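Flagellar protein (Xanthomonas campestris pv. campestris, PDB 3C12) caps the flagellar hook and is probably required for its formation, perhaps as a scaffold, this chain being the C-terminal part with Ig-like and tudor-like domains. Local coordinates at residues 18-23 with 82-87; 33-38 with 64-69. One frame throughout, in Å; residues are numbered along the deposited sequence.

Contact 1: residues 18-23 with 82-87; sequences SAQVAI and AGKYGI
Strand 20-23 runs antiparallel to the start of strand 83-93, the short axes 4.4 Å apart at closest and 148° between their directions, so the ladder is twisted. Val21 and Tyr85 form one hydrogen-bonded pair, Ile23 and Gly83 the next, and Gln20-Gly86 and Ala22-Lys84 are the non-hydrogen-bonded pairs. Tyr85 N reaches Val21 O at 2.7 Å, almost along the C=O axis, while Ile23 and Gly83 exchange two bonds, Ile23 N to Gly83 O and Gly83 N to Ile23 O. Beyond Gln20-Gly86, at the other end, Ile87 N gives a nearly straight bond (178°) to Ala19 O at 2.8 Å, which ties the residue before strand 20-23 to strand 83-93. In the loop there Ser18 OG, set anti to its own N, donates to a lone pair of Gln20 O at 2.6 Å.

The buried face carries Val21, Ile23 and Tyr85, joined by Ile87. Val21 CG1, anti to its carbonyl carbon, meets Ile87 CG2 at 3.6 Å, the two side chains crossing at about a right angle. Ile23 holds CG1 in the crowded position between N and C (chi1 48°), which carries CD1 to 3.8 Å from Tyr85 CE1, obliquely to the ring. Trp70 makes an edge-to-face stack with that same ring, and Tyr85 OH is hydrogen-bonded to Ala81 O. On the other face Ala22 CB lies against Lys84 CG at 4.1 Å; the extended Lys84 chain leads away to a hydrogen bond with Leu126 O, and Ser99 of the second subunit packs on Gln20.

This twisted antiparallel pair is a sheet element of the Ig-like domain, its apolar side turned to the core of the fold.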
loop_
_atom_site.group_PDB
_atom_site.type_symbol
_atom_site.label_atom_id
_atom_site.label_comp_id
_atom_site.label_asym_id
_atom_site.label_seq_id
_atom_site.Cartn_x
_atom_site.Cartn_y
_atom_site.Cartn_z
ATOM N N SER A 18 -1.796 3.517 2.282
ATOM C CA SER A 18 -1.656 3.271 3.710
ATOM C C SER A 18 -2.092 1.863 4.068
ATOM O O SER A 18 -3.090 1.372 3.558
ATOM C CB SER A 18 -2.485 4.292 4.498
ATOM O OG SER A 18 -2.279 4.163 5.888
ATOM N N ALA A 19 -1.331 1.211 4.938
ATOM C CA ALA A 19 -1.658 -0.139 5.367
ATOM C C ALA A 19 -2.607 -0.064 6.550
ATOM O O ALA A 19 -3.118 -1.078 7.007
ATOM C CB ALA A 19 -0.400 -0.888 5.760
ATOM N N GLN A 20 -2.840 1.143 7.049
ATOM C CA GLN A 20 -3.743 1.323 8.172
ATOM C C GLN A 20 -4.648 2.529 7.990
ATOM O O GLN A 20 -4.398 3.387 7.152
ATOM C CB GLN A 20 -2.957 1.421 9.492
ATOM C CG GLN A 20 -1.747 2.346 9.488
ATOM C CD GLN A 20 -0.941 2.276 10.783
ATOM O OE1 GLN A 20 -0.560 1.197 11.231
ATOM N NE2 GLN A 20 -0.670 3.430 11.378
ATOM N N VAL A 21 -5.724 2.564 8.764
ATOM C CA VAL A 21 -6.686 3.660 8.719
ATOM C C VAL A 21 -6.823 4.187 10.140
ATOM O O VAL A 21 -6.426 3.524 11.087
ATOM C CB VAL A 21 -8.066 3.179 8.229
ATOM C CG1 VAL A 21 -7.942 2.562 6.850
ATOM C CG2 VAL A 21 -8.634 2.169 9.196
ATOM N N ALA A 22 -7.379 5.376 10.303
ATOM C CA ALA A 22 -7.514 5.913 11.645
ATOM C C ALA A 22 -8.897 6.479 11.923
ATOM O O ALA A 22 -9.589 6.941 11.012
ATOM C CB ALA A 22 -6.457 6.980 11.883
ATOM N N ILE A 23 -9.305 6.416 13.187
ATOM C CA ILE A 23 -10.593 6.956 13.595
ATOM C C ILE A 23 -10.447 7.751 14.880
ATOM O O ILE A 23 -9.609 7.437 15.729
ATOM C CB ILE A 23 -11.648 5.859 13.856
ATOM C CG1 ILE A 23 -11.051 4.773 14.749
ATOM C CG2 ILE A 23 -12.188 5.332 12.548
ATOM C CD1 ILE A 23 -12.070 3.789 15.275
ATOM N N ALA A 82 -10.555 5.312 19.516
ATOM C CA ALA A 82 -9.951 6.168 18.513
ATOM C C ALA A 82 -8.510 5.672 18.375
ATOM O O ALA A 82 -7.921 5.152 19.334
ATOM C CB ALA A 82 -9.982 7.620 18.964
ATOM N N GLY A 83 -7.954 5.813 17.176
ATOM C CA GLY A 83 -6.598 5.359 16.936
ATOM C C GLY A 83 -6.412 4.793 15.538
ATOM O O GLY A 83 -7.312 4.864 14.699
ATOM N N LYS A 84 -5.231 4.232 15.298
ATOM C CA LYS A 84 -4.879 3.650 14.008
ATOM C C LYS A 84 -5.134 2.147 13.975
ATOM O O LYS A 84 -4.797 1.434 14.910
ATOM C CB LYS A 84 -3.400 3.933 13.691
ATOM C CG LYS A 84 -3.068 5.419 13.610
ATOM C CD LYS A 84 -1.594 5.656 13.334
ATOM C CE LYS A 84 -1.292 7.151 13.274
ATOM N NZ LYS A 84 0.163 7.446 13.143
ATOM N N TYR A 85 -5.740 1.678 12.891
ATOM C CA TYR A 85 -6.038 0.267 12.729
ATOM C C TYR A 85 -5.504 -0.221 11.401
ATOM O O TYR A 85 -5.474 0.534 10.426
ATOM C CB TYR A 85 -7.543 0.023 12.784
ATOM C CG TYR A 85 -8.130 0.223 14.144
ATOM C CD1 TYR A 85 -8.410 1.500 14.630
ATOM C CD2 TYR A 85 -8.376 -0.867 14.970
ATOM C CE1 TYR A 85 -8.920 1.684 15.906
ATOM C CE2 TYR A 85 -8.887 -0.699 16.249
ATOM C CZ TYR A 85 -9.155 0.574 16.710
ATOM O OH TYR A 85 -9.654 0.717 17.982
ATOM N N GLY A 86 -5.090 -1.484 11.365
ATOM C CA GLY A 86 -4.569 -2.050 10.135
ATOM C C GLY A 86 -5.671 -2.499 9.192
ATOM O O GLY A 86 -6.697 -3.022 9.625
ATOM N N ILE A 87 -5.471 -2.282 7.899
ATOM C CA ILE A 87 -6.464 -2.694 6.920
ATOM C C ILE A 87 -5.853 -3.486 5.768
ATOM O O ILE A 87 -4.848 -3.094 5.177
ATOM C CB ILE A 87 -7.249 -1.492 6.335
ATOM C CG1 ILE A 87 -8.247 -2.014 5.298
ATOM C CG2 ILE A 87 -6.307 -0.475 5.715
ATOM C CD1 ILE A 87 -8.980 -0.945 4.557
#

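Contact 2: residues 33-38 with 64-69; sequences VAATSA and GEVSFA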
loop_
_atom_site.group_PDB
_atom_site.type_symbol
_atom_site.label_atom_id
_atom_site.label_comp_id
_atom_site.label_asym_id
_atom_site.label_seq_id
_atom_site.Cartn_x
_atom_site.Cartn_y
_atom_site.Cartn_z
ATOM N N VAL A 33 -9.541 1.170 -3.388
ATOM C CA VAL A 33 -8.634 0.142 -3.865
ATOM C C VAL A 33 -8.919 -0.084 -5.343
ATOM O O VAL A 33 -10.047 0.098 -5.799
ATOM C CB VAL A 33 -8.844 -1.175 -3.108
ATOM C CG1 VAL A 33 -8.091 -2.280 -3.788
ATOM C CG2 VAL A 33 -8.367 -1.031 -1.678
ATOM N N ALA A 34 -7.900 -0.480 -6.094
ATOM C CA ALA A 34 -8.085 -0.708 -7.514
ATOM C C ALA A 34 -8.284 -2.181 -7.837
ATOM O O ALA A 34 -7.327 -2.950 -7.863
ATOM C CB ALA A 34 -6.901 -0.157 -8.275
ATOM N N ALA A 35 -9.539 -2.557 -8.080
ATOM C CA ALA A 35 -9.913 -3.929 -8.429
ATOM C C ALA A 35 -9.465 -4.236 -9.847
ATOM O O ALA A 35 -9.677 -3.443 -10.759
ATOM C CB ALA A 35 -11.415 -4.111 -8.317
ATOM N N THR A 36 -8.855 -5.398 -10.027
ATOM C CA THR A 36 -8.350 -5.799 -11.327
ATOM C C THR A 36 -9.308 -6.704 -12.091
ATOM O O THR A 36 -9.023 -7.125 -13.212
ATOM C CB THR A 36 -7.015 -6.525 -11.173
ATOM O OG1 THR A 36 -7.180 -7.631 -10.279
ATOM C CG2 THR A 36 -5.966 -5.586 -10.613
ATOM N N SER A 37 -10.449 -7.000 -11.483
ATOM C CA SER A 37 -11.427 -7.870 -12.112
ATOM C C SER A 37 -12.787 -7.633 -11.490
ATOM O O SER A 37 -12.898 -6.926 -10.498
ATOM C CB SER A 37 -11.016 -9.335 -11.915
ATOM O OG SER A 37 -11.970 -10.229 -12.470
ATOM N N ALA A 38 -13.824 -8.205 -12.088
ATOM C CA ALA A 38 -15.164 -8.071 -11.539
ATOM C C ALA A 38 -15.255 -9.106 -10.416
ATOM O O ALA A 38 -14.576 -10.135 -10.451
ATOM C CB ALA A 38 -16.200 -8.349 -12.616
ATOM N N GLY A 64 -11.478 -1.851 -11.982
ATOM C CA GLY A 64 -11.577 -0.423 -11.763
ATOM C C GLY A 64 -11.483 -0.112 -10.290
ATOM O O GLY A 64 -11.220 -0.998 -9.482
ATOM N N GLU A 65 -11.708 1.145 -9.935
ATOM C CA GLU A 65 -11.627 1.563 -8.551
ATOM C C GLU A 65 -12.822 1.065 -7.760
ATOM O O GLU A 65 -13.913 0.897 -8.297
ATOM C CB GLU A 65 -11.562 3.090 -8.475
ATOM C CG GLU A 65 -10.890 3.633 -7.229
ATOM C CD GLU A 65 -10.794 5.141 -7.241
ATOM O OE1 GLU A 65 -11.842 5.803 -7.105
ATOM O OE2 GLU A 65 -9.673 5.664 -7.395
ATOM N N VAL A 66 -12.597 0.821 -6.476
ATOM C CA VAL A 66 -13.639 0.373 -5.571
ATOM C C VAL A 66 -13.391 1.039 -4.216
ATOM O O VAL A 66 -12.290 0.981 -3.681
ATOM C CB VAL A 66 -13.623 -1.159 -5.422
ATOM C CG1 VAL A 66 -14.767 -1.603 -4.518
ATOM C CG2 VAL A 66 -13.739 -1.815 -6.788
ATOM N N SER A 67 -14.421 1.684 -3.678
ATOM C CA SER A 67 -14.319 2.383 -2.400
ATOM C C SER A 67 -14.713 1.513 -1.220
ATOM O O SER A 67 -15.393 0.505 -1.379
ATOM C CB SER A 67 -15.215 3.621 -2.405
ATOM O OG SER A 67 -14.944 4.446 -3.524
ATOM N N PHE A 68 -14.285 1.921 -0.032
ATOM C CA PHE A 68 -14.602 1.196 1.192
ATOM C C PHE A 68 -14.843 2.206 2.301
ATOM O O PHE A 68 -14.368 3.339 2.230
ATOM C CB PHE A 68 -13.455 0.251 1.577
ATOM C CG PHE A 68 -12.231 0.946 2.116
ATOM C CD1 PHE A 68 -12.218 1.468 3.403
ATOM C CD2 PHE A 68 -11.092 1.078 1.333
ATOM C CE1 PHE A 68 -11.095 2.108 3.897
ATOM C CE2 PHE A 68 -9.965 1.716 1.821
ATOM C CZ PHE A 68 -9.967 2.232 3.106
ATOM N N ALA A 69 -15.580 1.798 3.326
ATOM C CA ALA A 69 -15.870 2.682 4.444
ATOM C C ALA A 69 -16.143 1.903 5.720
ATOM O O ALA A 69 -17.010 1.033 5.756
ATOM C CB ALA A 69 -17.057 3.572 4.112
#
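With chi1 at -177°, Val66 sets CG1 anti to its backbone N and CG2 anti to its carbonyl carbon, and it is CG2 that meets Ala35 CB, 3.6 Å away. Val33 has the same disposition of its two methyls; on the same face as Val66, it packs against Leu101 of the adjoining strand 98-115 and against Phe43 of strand 39-46, with which strand 29-35 is not paired. Glu65 stretches out with CG anti to N on the opposite, exposed face, where Ala34 also lies, and its carboxylate forms a salt bridge with Arg136.

The backbones run antiparallel. Val33 and Val66 exchange two bonds, Val33 N to Val66 O at 2.8 Å and Val66 N to Val33 O at 2.7 Å, the latter nearly along the C=O axis. At the other hydrogen-bonded pair Gly64 N meets Ala35 O at 2.7 Å, whereas the return bond from Ala35 N to Gly64 O is bent and weak. Gly64 has backbone angles (phi 144°, psi -173°) at which a CB would press on the preceding carbonyl O. Past Ala35 the chain leaves the ladder, so the contact is the end of an antiparallel strand pair in the Ig-like beta-sandwich.

Contact 1 and contact 2 are two antiparallel ladders of the same Ig-like domain, their centres about 19 Å apart. The chain passes from strand 20-23 to strand 29-35, and later from strand 64-70 to strand 83-93, so contact 2 pairs strands that fall between the two strands of contact 1. They meet through Phe68: its CZ touches Ile87 CD1 at 3.6 Å and lies 4.3 Å from Val21 CG1. Phe43 of strand 39-46 adjoins the same cluster, packing against Ile87 from contact 1 and against Val33 and Phe68 from contact 2. A shared apolar interior therefore joins the two ladders.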